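Local structure of glutaredoxin 2 (Salmonella enterica subsp. enterica serovar Typhimurium, 3IR4) at residues Y99-Q102 with L103-R107. The protein binds glutathione and, as a glutaredoxin, probably uses it in thiol-disulfide exchange, within a fold that resembles glutathione S-transferases. Sequence-based numbering, arbitrary orientation.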
ATOM      1  N   TYR A  99     -12.300  -8.656  -1.052  1.00  8.78           N
ATOM      2  CA  TYR A  99     -11.883  -9.975  -1.601  1.00  7.97           C
ATOM      3  C   TYR A  99     -10.429 -10.054  -2.072  1.00  7.07           C
ATOM      4  O   TYR A  99      -9.900 -11.148  -2.242  1.00  7.43           O
ATOM      5  CB  TYR A  99     -12.762 -10.460  -2.763  1.00  9.38           C
ATOM      6  CG  TYR A  99     -12.669  -9.690  -4.044  1.00  8.65           C
ATOM      7  CD1 TYR A  99     -13.521  -8.629  -4.307  1.00  8.83           C
ATOM      8  CD2 TYR A  99     -11.706  -9.999  -5.001  1.00 10.31           C
ATOM      9  CE1 TYR A  99     -13.452  -7.916  -5.518  1.00  9.43           C
ATOM     10  CE2 TYR A  99     -11.610  -9.298  -6.184  1.00  9.73           C
ATOM     11  CZ  TYR A  99     -12.469  -8.257  -6.442  1.00  7.84           C
ATOM     12  OH  TYR A  99     -12.343  -7.572  -7.630  1.00  8.11           O
ATOM     13  N   VAL A 100      -9.783  -8.922  -2.262  1.00  6.72           N
ATOM     14  CA  VAL A 100      -8.493  -8.870  -2.933  1.00  6.05           C
ATOM     15  C   VAL A 100      -7.391  -9.626  -2.207  1.00  5.69           C
ATOM     16  O   VAL A 100      -6.431 -10.069  -2.843  1.00  5.34           O
ATOM     17  CB  VAL A 100      -8.080  -7.415  -3.227  1.00  7.07           C
ATOM     18  CG1 VAL A 100      -7.595  -6.715  -1.969  1.00  8.70           C
ATOM     19  CG2 VAL A 100      -7.010  -7.353  -4.296  1.00  8.32           C
ATOM     20  N   ASN A 101      -7.499  -9.779  -0.892  1.00  5.11           N
ATOM     21  CA  ASN A 101      -6.458 -10.452  -0.153  1.00  5.47           C
ATOM     22  C   ASN A 101      -6.361 -11.934  -0.527  1.00  5.33           C
ATOM     23  O   ASN A 101      -5.322 -12.539  -0.256  1.00  5.13           O
ATOM     24  CB  ASN A 101      -6.586 -10.267   1.335  1.00  6.56           C
ATOM     25  CG  ASN A 101      -5.880  -9.039   1.817  1.00  8.71           C
ATOM     26  OD1 ASN A 101      -5.090  -8.456   1.069  1.00 12.28           O
ATOM     27  ND2 ASN A 101      -6.093  -8.673   3.063  1.00 12.50           N
ATOM     28  N   GLN A 102      -7.404 -12.515  -1.133  1.00  4.34           N
ATOM     29  CA  GLN A 102      -7.285 -13.883  -1.611  1.00  4.30           C
ATOM     30  C   GLN A 102      -6.269 -13.974  -2.747  1.00  4.34           C
ATOM     31  O   GLN A 102      -5.706 -15.028  -2.960  1.00  5.33           O
ATOM     32  CB  GLN A 102      -8.620 -14.446  -2.005  1.00  5.22           C
ATOM     33  CG  GLN A 102      -9.545 -14.606  -0.827  1.00  7.33           C
ATOM     34  CD  GLN A 102     -10.784 -15.410  -1.130  1.00 10.53           C
ATOM     35  OE1 GLN A 102     -11.201 -15.557  -2.276  1.00 13.34           O
ATOM     36  NE2 GLN A 102     -11.391 -15.938  -0.090  1.00 12.33           N
ATOM     37  N   LEU A 103      -6.071 -12.896  -3.494  1.00  4.15           N
ATOM     38  CA  LEU A 103      -4.999 -12.799  -4.471  1.00  4.46           C
ATOM     39  C   LEU A 103      -3.679 -12.386  -3.798  1.00  4.11           C
ATOM     40  O   LEU A 103      -2.609 -12.911  -4.121  1.00  4.53           O
ATOM     41  CB  LEU A 103      -5.349 -11.774  -5.560  1.00  4.94           C
ATOM     42  CG  LEU A 103      -6.408 -12.176  -6.570  1.00  5.36           C
ATOM     43  CD1 LEU A 103      -6.790 -10.977  -7.397  1.00  7.43           C
ATOM     44  CD2 LEU A 103      -5.876 -13.341  -7.475  1.00  6.81           C
ATOM     45  N   LEU A 104      -3.737 -11.391  -2.940  1.00  3.89           N
ATOM     46  CA  LEU A 104      -2.500 -10.771  -2.452  1.00  3.96           C
ATOM     47  C   LEU A 104      -1.732 -11.549  -1.401  1.00  3.67           C
ATOM     48  O   LEU A 104      -0.531 -11.703  -1.524  1.00  4.56           O
ATOM     49  CB  LEU A 104      -2.753  -9.328  -1.956  1.00  4.16           C
ATOM     50  CG  LEU A 104      -3.285  -8.356  -3.003  1.00  5.55           C
ATOM     51  CD1 LEU A 104      -3.618  -7.003  -2.333  1.00  6.89           C
ATOM     52  CD2 LEU A 104      -2.313  -8.175  -4.135  1.00  6.36           C
ATOM     53  N   LEU A 105      -2.397 -12.009  -0.355  1.00  4.51           N
ATOM     54  CA  LEU A 105      -1.664 -12.609   0.758  1.00  4.34           C
ATOM     55  C   LEU A 105      -0.836 -13.827   0.356  1.00  4.25           C
ATOM     56  O   LEU A 105       0.321 -13.929   0.763  1.00  4.39           O
ATOM     57  CB  LEU A 105      -2.595 -12.906   1.941  1.00  4.93           C
ATOM     58  CG  LEU A 105      -3.358 -11.701   2.540  1.00  5.71           C
ATOM     59  CD1 LEU A 105      -4.244 -12.185   3.650  1.00  6.93           C
ATOM     60  CD2 LEU A 105      -2.430 -10.592   3.012  1.00  8.02           C
ATOM     61  N   PRO A 106      -1.396 -14.746  -0.461  1.00  3.81           N
ATOM     62  CA  PRO A 106      -0.580 -15.886  -0.824  1.00  4.22           C
ATOM     63  C   PRO A 106       0.639 -15.500  -1.636  1.00  3.68           C
ATOM     64  O   PRO A 106       1.654 -16.185  -1.581  1.00  4.83           O
ATOM     65  CB  PRO A 106      -1.548 -16.759  -1.647  1.00  4.79           C
ATOM     66  CG  PRO A 106      -2.894 -16.377  -1.214  1.00  6.22           C
ATOM     67  CD  PRO A 106      -2.781 -14.897  -0.953  1.00  4.48           C
ATOM     68  N   ARG A 107       0.509 -14.444  -2.441  1.00  3.57           N
ATOM     69  CA  ARG A 107       1.603 -13.959  -3.247  1.00  3.40           C
ATOM     70  C   ARG A 107       2.634 -13.199  -2.418  1.00  3.83           C
ATOM     71  O   ARG A 107       3.846 -13.387  -2.596  1.00  4.44           O
ATOM     72  CB  ARG A 107       1.073 -13.158  -4.444  1.00  3.50           C
ATOM     73  CG  ARG A 107       0.385 -14.058  -5.455  1.00  3.56           C
ATOM     74  CD  ARG A 107      -0.317 -13.268  -6.530  1.00  4.53           C
ATOM     75  NE  ARG A 107      -0.900 -14.105  -7.597  1.00  4.62           N
ATOM     76  CZ  ARG A 107      -1.979 -14.861  -7.440  1.00  4.71           C
ATOM     77  NH1 ARG A 107      -2.672 -14.833  -6.317  1.00  4.98           N
ATOM     78  NH2 ARG A 107      -2.373 -15.659  -8.424  1.00  5.36           N
TER
HETATM   79  O   HOH W   1      -4.954 -16.260  -5.356  1.00  6.09           O
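Val-100 O receives two backbone N-H groups. Leu-104 N lies 3.0 Å from Val-100 O, in the carbonyl plane, whereas Leu-103 N, 2.9 Å from Val-100 O, stands above that plane with an N-H...O angle of only 135°. One residue further on, Leu-105 N bonds to Asn-101 O at 3.0 Å. Pro-106 brings no N-H, so the helix kinks here, and its CD sits 3.5 Å from Gln-102 O. That carbonyl is bound instead by a water, which also accepts from Arg-107 NH1. The same NH1 donates to Leu-103 O (2.9 Å), in the carbonyl plane and on a lone pair; both partners lie at the guanidinium edge. With NE bonded to Ile-218 O and NH2 to Ser-143 OG, bonds on all three nitrogens would limit rotation of the Arg-107 guanidinium.

Side-chain contacts follow the i to i+4 spacing. The apolar pair is Val-100 CG2, anti to the backbone N (CG1 at chi1 76°), with Leu-104 CD1 at 3.9 Å. Asn-101 CB and its amide carbon CG make van der Waals contact with Leu-105 CG, each at 3.7 Å; the Leu-105 side chain is about 8 Å from the bound glutathione.

Within the all-helical C-terminal domain, Leu-103 packs on helix 143-160, Val-100 on helix 173-185 and Pro-106 on helix 136-141.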